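Local coordinates for protein AbyA5 (Verrucosispora maris, PDB 4YWF) that catalyses acetate elimination in spirotetronate biosynthesis, as an esterase-like lyase of the alpha/beta-hydrolase superfamily, at residues 327-330 / 335-338; 313-316 / 321-324; 166-171 / 343-348. The protein carries 4 engineered substitutions. One frame throughout, in Å; residues are numbered along the deposited sequence.

Interaction 1 of 3, residues 327-330 / 335-338; sequences HDDV and AHFP
His327 and His336 lie ring over ring in an offset stack. The ring centroids are 4.4 Å apart and the planes differ by 18°. The side chains run in opposite directions, and each ring lies over the CB of the other residue. His336 CB sits 3.7 Å from the centroid of the His327 ring, almost on the ring normal. His327 CB lies 3.8 Å from the centroid of the His336 ring. His327 NE2 is hydrogen-bonded to Thr340 OG1, which helps fix the turn of this ring. His339 adds an edge-to-face contact. Asp328 turns the chain as the centre of an inverse gamma turn. Asp329 then points back at the second segment, with CG anti to its own N (chi1 -163°). Its OD2 accepts two bonds. Ala335 N comes nearly in line with the C-O bond, at 2.9 Å from OD2. His336 ND1 makes a weak bond to OD2 at 3.3 Å, with OD2 near the plane of the imidazole. With an alanine here in place of His336, His327 would probably lose its stacked ring, and Asp329 OD2 would keep a single donor from this segment. His336 is the N-cap residue of helix 337-351. The contact thus closes the loop between the last strand of the alpha/beta-hydrolase sheet and the helix that follows it.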
loop_
_atom_site.group_PDB
_atom_site.type_symbol
_atom_site.label_atom_id
_atom_site.label_comp_id
_atom_site.label_asym_id
_atom_site.label_seq_id
_atom_site.Cartn_x
_atom_site.Cartn_y
_atom_site.Cartn_z
ATOM N N HIS A 327 -0.439 18.368 3.223
ATOM C CA HIS A 327 0.229 18.672 4.511
ATOM C C HIS A 327 1.594 19.263 4.186
ATOM O O HIS A 327 2.291 18.770 3.293
ATOM C CB HIS A 327 0.419 17.445 5.392
ATOM C CG HIS A 327 -0.827 16.676 5.678
ATOM N ND1 HIS A 327 -1.892 17.201 6.380
ATOM C CD2 HIS A 327 -1.165 15.395 5.384
ATOM C CE1 HIS A 327 -2.841 16.287 6.491
ATOM N NE2 HIS A 327 -2.430 15.187 5.888
ATOM N N ASP A 328 1.984 20.319 4.894
ATOM C CA ASP A 328 3.336 20.864 4.758
ATOM C C ASP A 328 4.279 19.932 5.546
ATOM O O ASP A 328 4.649 20.177 6.716
ATOM C CB ASP A 328 3.387 22.346 5.190
ATOM C CG ASP A 328 4.804 22.879 5.274
ATOM O OD1 ASP A 328 5.610 22.605 4.351
ATOM O OD2 ASP A 328 5.102 23.558 6.295
ATOM N N ASP A 329 4.627 18.831 4.868
ATOM C CA ASP A 329 5.367 17.752 5.436
ATOM C C ASP A 329 6.095 16.978 4.325
ATOM O O ASP A 329 5.875 17.198 3.083
ATOM C CB ASP A 329 4.433 16.845 6.225
ATOM C CG ASP A 329 5.166 15.913 7.182
ATOM O OD1 ASP A 329 6.412 15.972 7.182
ATOM O OD2 ASP A 329 4.513 15.148 7.941
ATOM N N VAL A 330 7.008 16.125 4.782
ATOM C CA VAL A 330 7.779 15.272 3.903
ATOM C C VAL A 330 7.000 14.025 3.500
ATOM O O VAL A 330 5.848 13.810 3.898
ATOM C CB VAL A 330 9.148 14.877 4.486
ATOM C CG1 VAL A 330 9.941 16.125 4.867
ATOM C CG2 VAL A 330 8.984 13.947 5.684
ATOM N N ALA A 335 4.273 13.385 10.183
ATOM C CA ALA A 335 3.804 14.206 11.276
ATOM C C ALA A 335 2.275 14.436 11.277
ATOM O O ALA A 335 1.786 15.076 12.189
ATOM C CB ALA A 335 4.548 15.539 11.273
ATOM N N HIS A 336 1.501 13.937 10.300
ATOM C CA HIS A 336 0.041 14.165 10.323
ATOM C C HIS A 336 -0.755 12.913 10.160
ATOM O O HIS A 336 -1.762 12.942 9.473
ATOM C CB HIS A 336 -0.361 15.095 9.215
ATOM C CG HIS A 336 0.344 16.411 9.221
ATOM N ND1 HIS A 336 1.683 16.555 8.900
ATOM C CD2 HIS A 336 -0.126 17.655 9.444
ATOM C CE1 HIS A 336 2.003 17.834 8.945
ATOM N NE2 HIS A 336 0.916 18.523 9.254
ATOM N N PHE A 337 -0.308 11.806 10.763
ATOM C CA PHE A 337 -0.969 10.516 10.551
ATOM C C PHE A 337 -2.431 10.543 11.046
ATOM O O PHE A 337 -3.317 10.069 10.336
ATOM C CB PHE A 337 -0.182 9.335 11.142
ATOM N N PRO A 338 -2.682 11.119 12.249
ATOM C CA PRO A 338 -4.032 11.240 12.804
ATOM C C PRO A 338 -5.011 11.887 11.820
ATOM O O PRO A 338 -6.075 11.320 11.496
ATOM C CB PRO A 338 -3.799 12.103 14.059
ATOM C CG PRO A 338 -2.447 11.689 14.517
ATOM C CD PRO A 338 -1.666 11.537 13.240
#

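Interaction 2 of 3, residues 313-316 / 321-324; sequences AMLR and DFRT. Engineered in segment 313-316: Met314 (natural residue Leu).
In the beta-alpha-beta unit of strand 296-301, helix 310-318 and strand 322-327, Leu315 and Arg316 of the helix meet Phe322 of strand 322-327. Leu315 comes over one face of the Phe322 ring. Its CB is 4.0 Å from the ring centroid and 30° off the normal, a CH-pi contact. The closest pair is Leu315 CB with Phe322 CZ, at 3.5 Å. Leu315 CD1 reaches the same end of the ring, 4.0 Å from Phe322 CE1. The leucine runs roughly perpendicular to the phenylalanine side chain. A chi1 of -168°, with CG anti to N, lays the Phe322 ring against Leu315 and Arg316. In the sheet, strand 322-327 is an outermost strand and runs parallel to 296-301. Val296 and Tyr298 of that neighbour also touch Phe322, which therefore fills the join between helix and sheet. Arg316 adds its aliphatic part: its CG lies 3.6 Å from Phe322 CE2. Further out, Arg316 NE approaches Thr324 CG2 at 4.3 Å, with the methyl at the guanidinium edge. Thr324 OG1 is hydrogen-bonded to Tyr298 O.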
loop_
_atom_site.group_PDB
_atom_site.type_symbol
_atom_site.label_atom_id
_atom_site.label_comp_id
_atom_site.label_asym_id
_atom_site.label_seq_id
_atom_site.Cartn_x
_atom_site.Cartn_y
_atom_site.Cartn_z
ATOM N N ALA A 313 -0.629 18.375 -8.984
ATOM C CA ALA A 313 -1.022 19.517 -9.830
ATOM C C ALA A 313 -1.748 19.029 -11.064
ATOM O O ALA A 313 -2.752 19.584 -11.451
ATOM C CB ALA A 313 0.224 20.353 -10.269
HETATM N N MSE A 314 -1.216 17.958 -11.652
HETATM C CA MSE A 314 -1.790 17.344 -12.822
HETATM C C MSE A 314 -3.130 16.729 -12.499
HETATM O O MSE A 314 -4.091 16.830 -13.306
HETATM C CB MSE A 314 -0.807 16.403 -13.474
HETATM C CG MSE A 314 -1.425 15.998 -14.794
HETATM SE SE MSE A 314 -0.385 14.585 -15.689
HETATM C CE MSE A 314 -1.599 14.095 -17.166
ATOM N N LEU A 315 -3.259 16.101 -11.340
ATOM C CA LEU A 315 -4.548 15.529 -10.983
ATOM C C LEU A 315 -5.589 16.604 -10.742
ATOM O O LEU A 315 -6.745 16.434 -11.163
ATOM C CB LEU A 315 -4.474 14.644 -9.753
ATOM C CG LEU A 315 -3.673 13.368 -9.989
ATOM C CD1 LEU A 315 -3.592 12.580 -8.703
ATOM C CD2 LEU A 315 -4.303 12.565 -11.105
ATOM N N ARG A 316 -5.161 17.696 -10.098
ATOM C CA ARG A 316 -6.015 18.844 -9.880
ATOM C C ARG A 316 -6.420 19.478 -11.160
ATOM O O ARG A 316 -7.477 20.144 -11.204
ATOM C CB ARG A 316 -5.316 19.931 -9.115
ATOM C CG ARG A 316 -5.134 19.640 -7.642
ATOM C CD ARG A 316 -4.524 20.863 -6.987
ATOM N NE ARG A 316 -3.606 20.344 -6.049
ATOM C CZ ARG A 316 -2.303 20.478 -6.027
ATOM N NH1 ARG A 316 -1.616 21.277 -6.803
ATOM N NH2 ARG A 316 -1.713 19.788 -5.108
ATOM N N ASP A 321 -13.744 14.703 -10.533
ATOM C CA ASP A 321 -14.209 14.697 -9.165
ATOM C C ASP A 321 -12.993 14.418 -8.292
ATOM O O ASP A 321 -12.627 13.250 -8.108
ATOM C CB ASP A 321 -15.239 13.593 -9.058
ATOM C CG ASP A 321 -15.918 13.547 -7.708
ATOM O OD1 ASP A 321 -15.629 14.386 -6.817
ATOM O OD2 ASP A 321 -16.790 12.661 -7.564
ATOM N N PHE A 322 -12.366 15.485 -7.795
ATOM C CA PHE A 322 -11.069 15.410 -7.132
ATOM C C PHE A 322 -11.116 16.107 -5.781
ATOM O O PHE A 322 -11.549 17.275 -5.669
ATOM C CB PHE A 322 -9.951 15.968 -8.060
ATOM C CG PHE A 322 -8.591 15.684 -7.581
ATOM C CD1 PHE A 322 -8.124 14.382 -7.513
ATOM C CD2 PHE A 322 -7.763 16.714 -7.137
ATOM C CE1 PHE A 322 -6.851 14.108 -7.027
ATOM C CE2 PHE A 322 -6.496 16.450 -6.667
ATOM C CZ PHE A 322 -6.023 15.139 -6.618
ATOM N N ARG A 323 -10.709 15.386 -4.732
ATOM C CA ARG A 323 -10.656 15.943 -3.395
ATOM C C ARG A 323 -9.260 15.761 -2.908
ATOM O O ARG A 323 -8.676 14.687 -3.044
ATOM C CB ARG A 323 -11.598 15.199 -2.457
ATOM C CG ARG A 323 -13.005 15.031 -2.992
ATOM C CD ARG A 323 -13.261 13.730 -3.758
ATOM N NE ARG A 323 -14.121 13.020 -2.880
ATOM C CZ ARG A 323 -15.408 12.822 -3.037
ATOM N NH1 ARG A 323 -16.082 13.141 -4.125
ATOM N NH2 ARG A 323 -15.985 12.211 -2.080
ATOM N N THR A 324 -8.745 16.789 -2.263
ATOM C CA THR A 324 -7.406 16.813 -1.886
ATOM C C THR A 324 -7.147 17.756 -0.747
ATOM O O THR A 324 -7.816 18.794 -0.583
ATOM C CB THR A 324 -6.540 17.134 -3.129
ATOM O OG1 THR A 324 -5.168 16.895 -2.826
ATOM C CG2 THR A 324 -6.767 18.572 -3.683
#

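Interaction 3 of 3, residues 166-171 / 343-348; sequences ARYGFA and WTLAQV
Tyr168 meets Leu345, and Phe170 meets Val348. These two apolar pairs make the contact, and no hydrogen bond crosses it. Leu345 CD2 sits at the outer end of the tyrosine, 3.9 Å from both Tyr168 CE2 and Tyr168 OH. Leu345 CD1 is slightly farther, 4.2 Å from Tyr168 CE2. The leucine lies nearly square across the tyrosine side chain. In the second pair Phe170 CZ approaches Val348 CG2 at 3.9 Å. Here the two side chains lie alongside each other, pointing opposite ways. Val348 puts CG2 forward because this methyl is anti to the backbone N, which leaves CG1 between N and the carbonyl carbon (chi1 62°). Leu345 and Val348 are three residues apart, so both point from one side of helix 337-351. Opposite them, the chain leaves helix 162-167 and enters strand 171-174 of the central sheet. The contact joins the loop between these two elements to helix 337-351 in the alpha/beta-hydrolase fold. Leu145 of strand 143-148 touches both Phe170 and Val348. Gly169 makes the turn between the two aromatic residues. At its backbone angles (phi 94°, psi 7°) a CB would be jammed against the carbonyl O of Tyr168. The turn is also held by Gly169 N bonded to Ala166 O at 2.7 Å. Farther out, helix 356-365 packs on Tyr168 and Leu345. Val362 touches both, and the His358 ring meets Tyr168 edge-to-face.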
loop_
_atom_site.group_PDB
_atom_site.type_symbol
_atom_site.label_atom_id
_atom_site.label_comp_id
_atom_site.label_asym_id
_atom_site.label_seq_id
_atom_site.Cartn_x
_atom_site.Cartn_y
_atom_site.Cartn_z
ATOM N N ALA A 166 -14.472 -3.561 8.729
ATOM C CA ALA A 166 -15.719 -4.323 8.655
ATOM C C ALA A 166 -16.864 -3.687 9.504
ATOM O O ALA A 166 -18.019 -3.700 9.076
ATOM C CB ALA A 166 -15.497 -5.755 9.068
ATOM N N ARG A 167 -16.507 -3.107 10.655
ATOM C CA ARG A 167 -17.470 -2.486 11.578
ATOM C C ARG A 167 -18.137 -1.282 10.892
ATOM O O ARG A 167 -19.288 -0.945 11.222
ATOM C CB ARG A 167 -16.788 -2.055 12.895
ATOM C CG ARG A 167 -17.213 -2.827 14.140
ATOM C CD ARG A 167 -16.066 -3.514 14.905
ATOM N NE ARG A 167 -15.112 -2.613 15.575
ATOM C CZ ARG A 167 -15.376 -1.870 16.656
ATOM N NH1 ARG A 167 -14.437 -1.080 17.163
ATOM N NH2 ARG A 167 -16.581 -1.894 17.227
ATOM N N TYR A 168 -17.445 -0.661 9.922
ATOM C CA TYR A 168 -18.085 0.356 9.089
ATOM C C TYR A 168 -18.941 -0.218 7.947
ATOM O O TYR A 168 -19.421 0.540 7.104
ATOM C CB TYR A 168 -17.069 1.326 8.575
ATOM C CG TYR A 168 -16.555 2.342 9.588
ATOM C CD1 TYR A 168 -17.406 3.315 10.111
ATOM C CD2 TYR A 168 -15.225 2.386 9.958
ATOM C CE1 TYR A 168 -16.943 4.268 11.022
ATOM C CE2 TYR A 168 -14.746 3.339 10.844
ATOM C CZ TYR A 168 -15.617 4.269 11.380
ATOM O OH TYR A 168 -15.169 5.222 12.268
ATOM N N GLY A 169 -19.161 -1.536 7.918
ATOM C CA GLY A 169 -20.024 -2.141 6.875
ATOM C C GLY A 169 -19.368 -2.693 5.590
ATOM O O GLY A 169 -20.029 -3.149 4.661
ATOM N N PHE A 170 -18.061 -2.716 5.557
ATOM C CA PHE A 170 -17.359 -3.169 4.347
ATOM C C PHE A 170 -16.985 -4.640 4.446
ATOM O O PHE A 170 -16.685 -5.152 5.541
ATOM C CB PHE A 170 -16.051 -2.437 4.206
ATOM C CG PHE A 170 -16.198 -0.968 3.932
ATOM C CD1 PHE A 170 -16.598 -0.536 2.701
ATOM C CD2 PHE A 170 -15.925 -0.049 4.909
ATOM C CE1 PHE A 170 -16.730 0.823 2.416
ATOM C CE2 PHE A 170 -16.020 1.321 4.649
ATOM C CZ PHE A 170 -16.443 1.755 3.399
ATOM N N ALA A 171 -16.896 -5.257 3.278
ATOM C CA ALA A 171 -15.998 -6.355 3.053
ATOM C C ALA A 171 -14.599 -5.789 2.722
ATOM O O ALA A 171 -14.362 -5.267 1.650
ATOM C CB ALA A 171 -16.535 -7.209 1.936
ATOM N N TRP A 343 -9.018 11.795 7.532
ATOM C CA TRP A 343 -9.535 12.423 6.309
ATOM C C TRP A 343 -9.869 11.353 5.294
ATOM O O TRP A 343 -10.942 11.418 4.652
ATOM C CB TRP A 343 -8.585 13.463 5.784
ATOM C CG TRP A 343 -9.054 14.289 4.624
ATOM C CD1 TRP A 343 -9.658 15.506 4.693
ATOM C CD2 TRP A 343 -8.823 14.045 3.215
ATOM N NE1 TRP A 343 -9.851 16.010 3.422
ATOM C CE2 TRP A 343 -9.329 15.154 2.506
ATOM C CE3 TRP A 343 -8.202 13.022 2.497
ATOM C CZ2 TRP A 343 -9.284 15.240 1.097
ATOM C CZ3 TRP A 343 -8.150 13.111 1.103
ATOM C CH2 TRP A 343 -8.694 14.196 0.422
ATOM N N THR A 344 -8.985 10.360 5.166
ATOM C CA THR A 344 -9.126 9.314 4.176
ATOM C C THR A 344 -10.336 8.478 4.497
ATOM O O THR A 344 -11.164 8.137 3.630
ATOM C CB THR A 344 -7.864 8.428 4.008
ATOM O OG1 THR A 344 -7.435 7.840 5.251
ATOM C CG2 THR A 344 -6.740 9.237 3.467
ATOM N N LEU A 345 -10.464 8.156 5.748
ATOM C CA LEU A 345 -11.626 7.484 6.204
ATOM C C LEU A 345 -12.936 8.215 5.848
ATOM O O LEU A 345 -13.855 7.633 5.246
ATOM C CB LEU A 345 -11.468 7.199 7.690
ATOM C CG LEU A 345 -12.628 6.485 8.309
ATOM C CD1 LEU A 345 -12.863 5.135 7.583
ATOM C CD2 LEU A 345 -12.351 6.296 9.790
ATOM N N ALA A 346 -12.977 9.505 6.142
ATOM C CA ALA A 346 -14.134 10.318 5.896
ATOM C C ALA A 346 -14.463 10.308 4.421
ATOM O O ALA A 346 -15.606 10.204 4.029
ATOM C CB ALA A 346 -13.863 11.735 6.348
ATOM N N GLN A 347 -13.425 10.394 3.591
ATOM C CA GLN A 347 -13.616 10.335 2.168
ATOM C C GLN A 347 -14.239 8.989 1.692
ATOM O O GLN A 347 -15.173 9.004 0.908
ATOM C CB GLN A 347 -12.277 10.572 1.443
ATOM C CG GLN A 347 -11.869 12.039 1.451
ATOM C CD GLN A 347 -12.725 12.869 0.521
ATOM O OE1 GLN A 347 -13.077 12.449 -0.586
ATOM N NE2 GLN A 347 -13.004 14.080 0.932
ATOM N N VAL A 348 -13.729 7.836 2.149
ATOM C CA VAL A 348 -14.295 6.562 1.669
ATOM C C VAL A 348 -15.686 6.332 2.206
ATOM O O VAL A 348 -16.531 5.833 1.504
ATOM C CB VAL A 348 -13.469 5.325 1.943
ATOM C CG1 VAL A 348 -13.271 5.062 3.411
ATOM C CG2 VAL A 348 -14.187 4.125 1.296
#

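How the interactions relate
The three contacts are spread around the last strand, 322-327, and helix 337-351 after it, with centres about 19 to 21 Å apart. Interaction 2 comes before interaction 1 along strand 322-327. Both fall within the span of chain that interaction 3 bridges, from 166-171 to 343-348. Interactions 1 and 3 both use helix 337-351, the first at its N-terminal end and the third further along; their nearest atoms are about 5 Å apart. Interactions 2 and 3 touch: Arg323 NE probably bonds Gln347 OE1 at 2.6 Å, and Trp343 packs on Thr324. Interaction 2 packs helix 310-318 on the edge strand, interaction 1 closes the following loop, and interaction 3 sets helix 337-351 against the loop into strand 171-174.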